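Local coordinates for protein ABC-type amino acid transport system, periplasmic component (Caldanaerobacter subterraneus subsp. tengcongensis MB4, PDB 4YMX) that binds arginine in the cleft between its two lobes as the substrate-binding protein of an amino acid ABC transporter, at residues Q128-K133 / D213-V218; V151-T156 / L169-R174; E178-Q183 / K202-M207. One frame throughout, in Å; residues are numbered along the deposited sequence.

Contact 1: Q128-K133 / D213-V218; sequences QVVVVK and DEINNV
The backbone N-H of Gln-128 points at the side-chain carbonyl of Asn-216, and this bond joins the start of strand 128-133 to the loop 213-218. Gln-128 N lies 2.8 Å from Asn-216 OD1 with an almost straight N-H...O angle of 167°, the donor standing well above the plane of the amide. In Asn-216, CG, anti to the backbone N (chi1 -163°), is placed on the side of the strand. OD1 receives a second, weak hydrogen bond from Asn-220 ND2, so two donors grip this oxygen.

Beside the polar link the contact is aliphatic. Ile-215 lays CG2 against the carbonyl of Gln-128, 3.5 Å from its O, while Ile-215 CG1 meets Val-130 CG2 at 4.1 Å, the two side chains crossing at about a right angle. Farther along the loop, Val-218 CG2 packs at 3.7 Å on Gln-128 CG, again with the chains crossed.

Only the root of Gln-128 belongs to this packing. Its CB heads toward the loop, but the chain bends at chi2 and carries the amide away, where OE1 hydrogen-bonds Ser-157 OG and NE2 makes a weak bond to Glu-193, a residue of the arginine pocket. The side chain of Gln-128 comes within about 5 Å of the bound arginine.

Farther out, helix 156-161 backs the loop, with Ala-160 touching both Ile-215 and Val-218, and Val-191 of strand 189-193 meets Gln-128 and Ile-215. Loop 213-218 follows strand 207-210, the edge neighbour of 128-133, and leads to strand 222-227 in the other lobe. The arrangement thus belongs to the interlobe region of a two-lobed periplasmic binding protein, beside its ligand cleft.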
loop_
_atom_site.group_PDB
_atom_site.type_symbol
_atom_site.label_atom_id
_atom_site.label_comp_id
_atom_site.label_asym_id
_atom_site.label_seq_id
_atom_site.Cartn_x
_atom_site.Cartn_y
_atom_site.Cartn_z
ATOM N N GLN A 128 10.793 -0.457 -0.946
ATOM C CA GLN A 128 10.579 -0.601 -2.387
ATOM C C GLN A 128 11.502 -1.667 -2.948
ATOM O O GLN A 128 12.685 -1.731 -2.590
ATOM C CB GLN A 128 10.865 0.720 -3.112
ATOM C CG GLN A 128 9.990 1.863 -2.661
ATOM C CD GLN A 128 8.525 1.584 -2.891
ATOM O OE1 GLN A 128 8.117 1.226 -3.999
ATOM N NE2 GLN A 128 7.722 1.735 -1.842
ATOM N N VAL A 129 10.961 -2.491 -3.838
ATOM C CA VAL A 129 11.762 -3.463 -4.558
ATOM C C VAL A 129 11.382 -3.455 -6.034
ATOM O O VAL A 129 10.438 -2.790 -6.450
ATOM C CB VAL A 129 11.593 -4.895 -4.009
ATOM C CG1 VAL A 129 11.888 -4.948 -2.508
ATOM C CG2 VAL A 129 10.207 -5.449 -4.323
ATOM N N VAL A 130 12.137 -4.203 -6.822
ATOM C CA VAL A 130 11.849 -4.374 -8.235
ATOM C C VAL A 130 11.429 -5.826 -8.477
ATOM O O VAL A 130 12.018 -6.754 -7.921
ATOM C CB VAL A 130 13.080 -4.012 -9.077
ATOM C CG1 VAL A 130 12.848 -4.361 -10.545
ATOM C CG2 VAL A 130 13.407 -2.523 -8.922
ATOM N N VAL A 131 10.378 -6.021 -9.264
ATOM C CA VAL A 131 9.954 -7.355 -9.665
ATOM C C VAL A 131 10.214 -7.537 -11.160
ATOM O O VAL A 131 9.900 -6.654 -11.962
ATOM C CB VAL A 131 8.446 -7.593 -9.387
ATOM C CG1 VAL A 131 8.051 -9.016 -9.777
ATOM C CG2 VAL A 131 8.117 -7.337 -7.921
ATOM N N VAL A 132 10.803 -8.673 -11.527
ATOM C CA VAL A 132 11.072 -9.014 -12.927
ATOM C C VAL A 132 10.728 -10.481 -13.144
ATOM O O VAL A 132 10.513 -11.216 -12.180
ATOM C CB VAL A 132 12.562 -8.773 -13.307
ATOM C CG1 VAL A 132 12.925 -7.300 -13.163
ATOM C CG2 VAL A 132 13.486 -9.654 -12.471
ATOM N N LYS A 133 10.684 -10.918 -14.402
ATOM C CA LYS A 133 10.539 -12.343 -14.684
ATOM C C LYS A 133 11.829 -13.078 -14.334
ATOM O O LYS A 133 12.910 -12.471 -14.306
ATOM C CB LYS A 133 10.219 -12.581 -16.157
ATOM C CG LYS A 133 8.866 -12.069 -16.612
ATOM C CD LYS A 133 7.753 -12.939 -16.061
ATOM C CE LYS A 133 6.567 -13.004 -17.004
ATOM N NZ LYS A 133 6.817 -13.810 -18.226
ATOM N N ASP A 213 19.360 -1.478 -3.697
ATOM C CA ASP A 213 19.501 -0.391 -2.735
ATOM C C ASP A 213 18.876 0.899 -3.258
ATOM O O ASP A 213 18.096 1.565 -2.574
ATOM C CB ASP A 213 20.979 -0.129 -2.427
ATOM C CG ASP A 213 21.587 -1.158 -1.485
ATOM O OD1 ASP A 213 20.855 -2.047 -0.994
ATOM O OD2 ASP A 213 22.807 -1.057 -1.219
ATOM N N GLU A 214 19.190 1.234 -4.498
ATOM C CA GLU A 214 18.896 2.567 -4.990
ATOM C C GLU A 214 17.420 2.833 -5.291
ATOM O O GLU A 214 16.997 3.987 -5.327
ATOM C CB GLU A 214 19.765 2.882 -6.204
ATOM C CG GLU A 214 21.239 3.053 -5.848
ATOM C CD GLU A 214 22.108 3.221 -7.070
ATOM O OE1 GLU A 214 22.581 2.189 -7.578
ATOM O OE2 GLU A 214 22.311 4.380 -7.515
ATOM N N ILE A 215 16.628 1.784 -5.484
ATOM C CA ILE A 215 15.216 1.998 -5.769
ATOM C C ILE A 215 14.463 2.395 -4.504
ATOM O O ILE A 215 13.373 2.952 -4.576
ATOM C CB ILE A 215 14.561 0.760 -6.433
ATOM C CG1 ILE A 215 13.257 1.145 -7.142
ATOM C CG2 ILE A 215 14.292 -0.327 -5.403
ATOM C CD1 ILE A 215 13.460 1.958 -8.409
ATOM N N ASN A 216 15.063 2.132 -3.348
ATOM C CA ASN A 216 14.408 2.398 -2.070
ATOM C C ASN A 216 14.699 3.799 -1.511
ATOM O O ASN A 216 14.412 4.083 -0.344
ATOM C CB ASN A 216 14.792 1.314 -1.057
ATOM C CG ASN A 216 13.864 1.274 0.145
ATOM O OD1 ASN A 216 12.643 1.404 0.011
ATOM N ND2 ASN A 216 14.450 1.124 1.338
ATOM N N ASN A 217 15.230 4.684 -2.347
ATOM C CA ASN A 217 15.568 6.042 -1.901
ATOM C C ASN A 217 14.366 6.988 -1.909
ATOM O O ASN A 217 14.405 8.083 -2.482
ATOM C CB ASN A 217 16.727 6.626 -2.717
ATOM C CG ASN A 217 18.043 5.917 -2.460
ATOM O OD1 ASN A 217 18.187 5.155 -1.503
ATOM N ND2 ASN A 217 19.020 6.180 -3.316
ATOM N N VAL A 218 13.275 6.533 -1.300
ATOM C CA VAL A 218 12.073 7.342 -1.118
ATOM C C VAL A 218 11.660 7.214 0.336
ATOM O O VAL A 218 12.210 6.387 1.070
ATOM C CB VAL A 218 10.913 6.866 -2.020
ATOM C CG1 VAL A 218 11.207 7.186 -3.468
ATOM C CG2 VAL A 218 10.677 5.364 -1.827
#

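Contact 2: V151-T156 / L169-R174; sequences VQIGTT and LKQLNR. With ARG (arginine), chain C.
Val-151 pairs with Lys-170 and Leu-172 where strand 148-152 runs parallel to strand 168-172; with Gln-152, also on the strand, and Ile-153, directly after it, this residue buries the most surface here. The backbone pairing is regular: Val-151 N-H goes to Lys-170 O and its carbonyl accepts from Leu-172 N at 2.9 Å, so the residue bridges both neighbours of Gln-171. Helix 156-161 covers the Val-151 side chain through Glu-158 and Ala-161.

Ile-153 prolongs the ladder, its N bonding to Leu-172 O at 2.9 Å. Its side chain crosses that of Gln-171 at about a right angle, CG1 being 3.6 Å from Gln-171 CB, whereas CD1 lies beside Asn-173 OD1, which is hydrogen-bonded to Lys-89 NZ. A water donates to both Ile-153 O and Asn-173 O, tying the segments together just past the ends of the two strands.

Gln-152 carries the contact into the pocket. With CG anti to the backbone N (chi1 179°) and the chain extended beyond it, the amide has two uses. NE2 donates to Asn-173 O at 2.9 Å along a nearly straight line (178°), with the acceptor in the plane of the amide; OE1 accepts from NH1 of the bound arginine, also at 2.9 Å. The first bond, with a further weak one from NE2 to Asp-46, probably limits rotation of the amide and so presents OE1 to the guanidinium.

A type II turn from Gln-152 to Thr-155 brings the chain to the N-cap of helix 156-161. Thr-155 OG1 donates to Gln-152 O at 2.7 Å and caps Glu-158 N, while Thr-156 N meets the ligand's OXT at 2.9 Å. A parallel beta-alpha-beta unit whose helix N-terminus receives the ligand carboxylate, as here, is a feature of the amino acid site in this binding-protein family.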
loop_
_atom_site.group_PDB
_atom_site.type_symbol
_atom_site.label_atom_id
_atom_site.label_comp_id
_atom_site.label_asym_id
_atom_site.label_seq_id
_atom_site.Cartn_x
_atom_site.Cartn_y
_atom_site.Cartn_z
ATOM N N VAL A 151 4.244 1.007 -12.691
ATOM C CA VAL A 151 4.079 1.581 -11.360
ATOM C C VAL A 151 2.641 2.009 -11.137
ATOM O O VAL A 151 1.902 2.266 -12.096
ATOM C CB VAL A 151 4.976 2.824 -11.138
ATOM C CG1 VAL A 151 6.452 2.433 -11.149
ATOM C CG2 VAL A 151 4.690 3.897 -12.177
ATOM N N GLN A 152 2.265 2.132 -9.868
ATOM C CA GLN A 152 0.932 2.578 -9.509
ATOM C C GLN A 152 0.886 4.103 -9.442
ATOM O O GLN A 152 1.718 4.745 -8.792
ATOM C CB GLN A 152 0.486 1.958 -8.178
ATOM C CG GLN A 152 -0.893 2.404 -7.731
ATOM C CD GLN A 152 -1.442 1.532 -6.628
ATOM O OE1 GLN A 152 -0.750 1.222 -5.650
ATOM N NE2 GLN A 152 -2.681 1.094 -6.794
ATOM N N ILE A 153 -0.082 4.677 -10.143
ATOM C CA ILE A 153 -0.257 6.124 -10.154
ATOM C C ILE A 153 -0.437 6.682 -8.748
ATOM O O ILE A 153 -1.245 6.178 -7.965
ATOM C CB ILE A 153 -1.465 6.515 -10.992
ATOM C CG1 ILE A 153 -1.228 6.119 -12.444
ATOM C CG2 ILE A 153 -1.722 8.017 -10.914
ATOM C CD1 ILE A 153 -2.507 6.008 -13.225
ATOM N N GLY A 154 0.344 7.707 -8.428
ATOM C CA GLY A 154 0.147 8.455 -7.195
ATOM C C GLY A 154 0.948 7.918 -6.028
ATOM O O GLY A 154 0.752 8.334 -4.889
ATOM N N THR A 155 1.882 7.015 -6.312
ATOM C CA THR A 155 2.622 6.342 -5.248
ATOM C C THR A 155 4.091 6.721 -5.123
ATOM O O THR A 155 4.696 7.288 -6.036
ATOM C CB THR A 155 2.573 4.802 -5.393
ATOM O OG1 THR A 155 3.228 4.406 -6.610
ATOM C CG2 THR A 155 1.136 4.298 -5.376
ATOM N N THR A 156 4.675 6.350 -3.990
ATOM C CA THR A 156 6.118 6.476 -3.819
ATOM C C THR A 156 6.871 5.530 -4.759
ATOM O O THR A 156 8.013 5.800 -5.140
ATOM C CB THR A 156 6.533 6.182 -2.386
ATOM O OG1 THR A 156 6.035 4.892 -2.017
ATOM C CG2 THR A 156 5.962 7.242 -1.448
ATOM N N LEU A 169 7.826 5.088 -18.200
ATOM C CA LEU A 169 6.841 4.767 -17.178
ATOM C C LEU A 169 5.593 4.159 -17.799
ATOM O O LEU A 169 5.069 4.672 -18.789
ATOM C CB LEU A 169 6.435 6.016 -16.397
ATOM C CG LEU A 169 7.303 6.545 -15.259
ATOM C CD1 LEU A 169 6.476 7.515 -14.432
ATOM C CD2 LEU A 169 7.839 5.419 -14.390
ATOM N N LYS A 170 5.116 3.071 -17.209
ATOM C CA LYS A 170 3.795 2.536 -17.535
ATOM C C LYS A 170 2.947 2.684 -16.276
ATOM O O LYS A 170 3.195 2.020 -15.262
ATOM C CB LYS A 170 3.871 1.075 -17.966
ATOM C CG LYS A 170 2.551 0.548 -18.547
ATOM C CD LYS A 170 2.683 -0.890 -19.020
ATOM C CE LYS A 170 1.466 -1.329 -19.841
ATOM N NZ LYS A 170 0.197 -1.263 -19.055
ATOM N N GLN A 171 1.959 3.570 -16.336
ATOM C CA GLN A 171 1.227 3.998 -15.148
ATOM C C GLN A 171 -0.114 3.299 -15.041
ATOM O O GLN A 171 -0.936 3.368 -15.960
ATOM C CB GLN A 171 1.048 5.519 -15.181
ATOM C CG GLN A 171 2.379 6.243 -15.017
ATOM C CD GLN A 171 2.327 7.696 -15.422
ATOM O OE1 GLN A 171 2.219 8.019 -16.604
ATOM N NE2 GLN A 171 2.417 8.584 -14.442
ATOM N N LEU A 172 -0.337 2.629 -13.913
ATOM C CA LEU A 172 -1.560 1.853 -13.703
ATOM C C LEU A 172 -2.350 2.342 -12.490
ATOM O O LEU A 172 -1.776 2.768 -11.484
ATOM C CB LEU A 172 -1.208 0.371 -13.493
ATOM C CG LEU A 172 -0.794 -0.479 -14.703
ATOM C CD1 LEU A 172 -1.864 -0.443 -15.795
ATOM C CD2 LEU A 172 0.574 -0.076 -15.258
ATOM N N ASN A 173 -3.673 2.244 -12.573
ATOM C CA ASN A 173 -4.518 2.521 -11.419
ATOM C C ASN A 173 -4.324 1.517 -10.292
ATOM O O ASN A 173 -4.261 1.898 -9.128
ATOM C CB ASN A 173 -5.991 2.527 -11.824
ATOM C CG ASN A 173 -6.347 3.709 -12.691
ATOM O OD1 ASN A 173 -5.704 4.757 -12.622
ATOM N ND2 ASN A 173 -7.374 3.546 -13.514
ATOM N N ARG A 174 -4.241 0.237 -10.653
ATOM C CA ARG A 174 -4.234 -0.858 -9.685
ATOM C C ARG A 174 -3.025 -1.763 -9.862
ATOM O O ARG A 174 -2.600 -2.069 -10.983
ATOM C CB ARG A 174 -5.516 -1.691 -9.817
ATOM C CG ARG A 174 -6.791 -0.887 -9.610
ATOM C CD ARG A 174 -7.048 -0.655 -8.135
ATOM N NE ARG A 174 -7.744 -1.791 -7.528
ATOM C CZ ARG A 174 -8.480 -1.723 -6.419
ATOM N NH1 ARG A 174 -8.616 -0.577 -5.774
ATOM N NH2 ARG A 174 -9.084 -2.808 -5.962
HETATM N N ARG C . 3.369 2.942 0.082
HETATM C CA ARG C . 3.157 3.480 -1.288
HETATM C C ARG C . 2.591 4.888 -1.231
HETATM O O ARG C . 2.235 5.378 -0.161
HETATM C CB ARG C . 2.213 2.570 -2.075
HETATM C CG ARG C . 0.886 2.315 -1.387
HETATM C CD ARG C . -0.110 1.644 -2.321
HETATM N NE ARG C . -1.244 1.110 -1.581
HETATM C CZ ARG C . -2.266 0.468 -2.133
HETATM N NH1 ARG C . -2.319 0.274 -3.439
HETATM N NH2 ARG C . -3.244 0.025 -1.365
HETATM O OXT ARG C . 2.484 5.559 -2.256
HETATM O O HOH W 1 -3.726 4.667 -8.403
#

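Contact 3: E178-Q183 / K202-M207; sequences EFMDLQ and KEYKDM
The rings of Phe-179 and Tyr-204 approach obliquely, centroids 5.7 Å apart and planes inclined at 32°. Tyr-204 CE2 comes 3.6 Å from Phe-179 CB, the ring approaching the root of the phenylalanine. At the Tyr-204 edge, near its plane, lies Gln-183 OE1, 3.6 Å from CD1, while Tyr-204 OH reaches Met-180 CG. The Phe-179 ring stacks with Tyr-200 and has Met-207 SD at its edge, 3.7 Å from CD1, a Met-aromatic contact.

Met-207 is extended beyond CG (chi2 175°, chi3 -174°) and meets Leu-182 tip to tip, SD to Leu-182 CD2 at 3.7 Å. Met-207 CE lies against the helix backbone, 3.4 Å from Phe-179 O and close to Gln-183 N. Val-131 of strand 128-133 touches Phe-179, Leu-182 and Met-207 alike.

An alanine in place of Tyr-204 would probably open a gap over Phe-179 CB and Gln-183 CB and leave Met-180 CG without the hydroxyl beside it.

No direct hydrogen bond joins helix 175-183 to the turn at 204-207. Two waters do so instead: one donates to Gln-183 OE1 and accepts from Asp-206 N, the other accepts from Gln-183 NE2 and donates to Asp-206 OD2. The chemistry therefore implies attachment through apolar and sulfur packing, with hydration completing the polar rim.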
loop_
_atom_site.group_PDB
_atom_site.type_symbol
_atom_site.label_atom_id
_atom_site.label_comp_id
_atom_site.label_asym_id
_atom_site.label_seq_id
_atom_site.Cartn_x
_atom_site.Cartn_y
_atom_site.Cartn_z
ATOM N N GLU A 178 -0.372 -4.181 -12.954
ATOM C CA GLU A 178 1.076 -4.136 -13.110
ATOM C C GLU A 178 1.644 -5.539 -13.209
ATOM O O GLU A 178 2.540 -5.804 -14.012
ATOM C CB GLU A 178 1.704 -3.384 -11.937
ATOM C CG GLU A 178 1.210 -1.947 -11.830
ATOM C CD GLU A 178 1.635 -1.289 -10.542
ATOM O OE1 GLU A 178 2.826 -1.406 -10.162
ATOM O OE2 GLU A 178 0.768 -0.659 -9.892
ATOM N N PHE A 179 1.127 -6.443 -12.385
ATOM C CA PHE A 179 1.572 -7.823 -12.446
ATOM C C PHE A 179 1.125 -8.525 -13.719
ATOM O O PHE A 179 1.881 -9.323 -14.286
ATOM C CB PHE A 179 1.166 -8.580 -11.179
ATOM C CG PHE A 179 2.071 -8.288 -10.018
ATOM C CD1 PHE A 179 3.178 -9.085 -9.787
ATOM C CD2 PHE A 179 1.855 -7.175 -9.205
ATOM C CE1 PHE A 179 4.043 -8.809 -8.739
ATOM C CE2 PHE A 179 2.712 -6.891 -8.153
ATOM C CZ PHE A 179 3.809 -7.713 -7.925
ATOM N N MET A 180 -0.073 -8.199 -14.199
ATOM C CA MET A 180 -0.516 -8.728 -15.481
ATOM C C MET A 180 0.381 -8.222 -16.615
ATOM O O MET A 180 0.728 -8.980 -17.524
ATOM C CB MET A 180 -1.987 -8.382 -15.731
ATOM C CG MET A 180 -2.940 -9.143 -14.818
ATOM S SD MET A 180 -4.585 -8.391 -14.741
ATOM C CE MET A 180 -5.127 -8.588 -16.434
ATOM N N ASP A 181 0.787 -6.957 -16.538
ATOM C CA ASP A 181 1.696 -6.385 -17.528
ATOM C C ASP A 181 3.013 -7.149 -17.577
ATOM O O ASP A 181 3.501 -7.515 -18.648
ATOM C CB ASP A 181 2.012 -4.921 -17.200
ATOM C CG ASP A 181 0.891 -3.984 -17.543
ATOM O OD1 ASP A 181 0.018 -4.346 -18.365
ATOM O OD2 ASP A 181 0.899 -2.857 -17.000
ATOM N N LEU A 182 3.604 -7.376 -16.411
ATOM C CA LEU A 182 4.882 -8.077 -16.355
ATOM C C LEU A 182 4.740 -9.508 -16.860
ATOM O O LEU A 182 5.572 -9.981 -17.648
ATOM C CB LEU A 182 5.465 -8.035 -14.941
ATOM C CG LEU A 182 6.875 -8.627 -14.812
ATOM C CD1 LEU A 182 7.887 -7.852 -15.648
ATOM C CD2 LEU A 182 7.306 -8.668 -13.348
ATOM N N GLN A 183 3.666 -10.182 -16.461
ATOM C CA GLN A 183 3.436 -11.551 -16.897
ATOM C C GLN A 183 3.338 -11.631 -18.417
ATOM O O GLN A 183 3.852 -12.578 -19.036
ATOM C CB GLN A 183 2.173 -12.120 -16.242
ATOM C CG GLN A 183 1.901 -13.583 -16.591
ATOM C CD GLN A 183 3.047 -14.500 -16.201
ATOM O OE1 GLN A 183 3.752 -14.253 -15.225
ATOM N NE2 GLN A 183 3.247 -15.561 -16.976
ATOM N N LYS A 202 3.308 -15.486 -4.704
ATOM C CA LYS A 202 2.725 -16.777 -4.333
ATOM C C LYS A 202 1.977 -17.379 -5.518
ATOM O O LYS A 202 1.966 -18.602 -5.703
ATOM C CB LYS A 202 1.810 -16.650 -3.107
ATOM C CG LYS A 202 2.522 -16.144 -1.850
ATOM C CD LYS A 202 1.616 -16.201 -0.620
ATOM C CE LYS A 202 0.178 -15.815 -0.945
ATOM N NZ LYS A 202 0.046 -14.446 -1.518
ATOM N N GLU A 203 1.363 -16.526 -6.338
ATOM C CA GLU A 203 0.693 -16.990 -7.544
ATOM C C GLU A 203 1.570 -16.853 -8.784
ATOM O O GLU A 203 1.596 -17.741 -9.640
ATOM C CB GLU A 203 -0.622 -16.237 -7.751
ATOM C CG GLU A 203 -1.619 -16.432 -6.616
ATOM C CD GLU A 203 -1.894 -17.894 -6.334
ATOM O OE1 GLU A 203 -1.950 -18.698 -7.294
ATOM O OE2 GLU A 203 -2.047 -18.243 -5.146
ATOM N N TYR A 204 2.300 -15.748 -8.884
ATOM C CA TYR A 204 3.139 -15.528 -10.049
ATOM C C TYR A 204 4.506 -16.190 -9.863
ATOM O O TYR A 204 5.515 -15.535 -9.546
ATOM C CB TYR A 204 3.284 -14.036 -10.315
ATOM C CG TYR A 204 2.066 -13.371 -10.925
ATOM C CD1 TYR A 204 1.836 -13.430 -12.300
ATOM C CD2 TYR A 204 1.171 -12.643 -10.142
ATOM C CE1 TYR A 204 0.754 -12.798 -12.868
ATOM C CE2 TYR A 204 0.078 -12.006 -10.710
ATOM C CZ TYR A 204 -0.117 -12.090 -12.074
ATOM O OH TYR A 204 -1.184 -11.468 -12.672
ATOM N N LYS A 205 4.533 -17.496 -10.090
ATOM C CA LYS A 205 5.699 -18.319 -9.803
ATOM C C LYS A 205 6.886 -18.085 -10.735
ATOM O O LYS A 205 8.000 -18.516 -10.432
ATOM C CB LYS A 205 5.288 -19.795 -9.787
ATOM C CG LYS A 205 4.336 -20.126 -8.644
ATOM C CD LYS A 205 3.707 -21.504 -8.792
ATOM C CE LYS A 205 2.936 -21.886 -7.539
ATOM N NZ LYS A 205 1.993 -20.813 -7.111
ATOM N N ASP A 206 6.663 -17.401 -11.849
ATOM C CA ASP A 206 7.748 -17.129 -12.784
ATOM C C ASP A 206 8.334 -15.725 -12.607
ATOM O O ASP A 206 9.027 -15.212 -13.489
ATOM C CB ASP A 206 7.283 -17.374 -14.218
ATOM C CG ASP A 206 7.095 -18.844 -14.510
ATOM O OD1 ASP A 206 7.985 -19.637 -14.125
ATOM O OD2 ASP A 206 6.052 -19.210 -15.090
ATOM N N MET A 207 8.061 -15.110 -11.457
ATOM C CA MET A 207 8.643 -13.813 -11.136
ATOM C C MET A 207 9.567 -13.891 -9.919
ATOM O O MET A 207 9.455 -14.794 -9.082
ATOM C CB MET A 207 7.533 -12.787 -10.880
ATOM C CG MET A 207 6.697 -12.478 -12.111
ATOM S SD MET A 207 5.349 -11.374 -11.684
ATOM C CE MET A 207 4.440 -11.313 -13.228
HETATM O O HOH W 2 4.323 -16.064 -13.090
HETATM O O HOH W 3 4.976 -17.768 -17.095
#

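All three contacts belong to the lobe built on the mixed sheet that contains strands 128-133, 148-152 and 168-172. Contact 1 is the most buried, and aliphatic packing there accompanies a single backbone-to-amide bond. Contact 2, at one outer edge of that sheet, is partly buried and relies on parallel backbone hydrogen bonding; it alone binds arginine directly. Contact 3 lies farthest from the chain centre and has mainly aromatic and sulfur chemistry, with water at its rim. Gln-128 touches Thr-156 between contacts 1 and 2, the salt bridge Lys-170 to Asp-181 joins contacts 2 and 3, and Val-132 meets Met-207 between contacts 1 and 3.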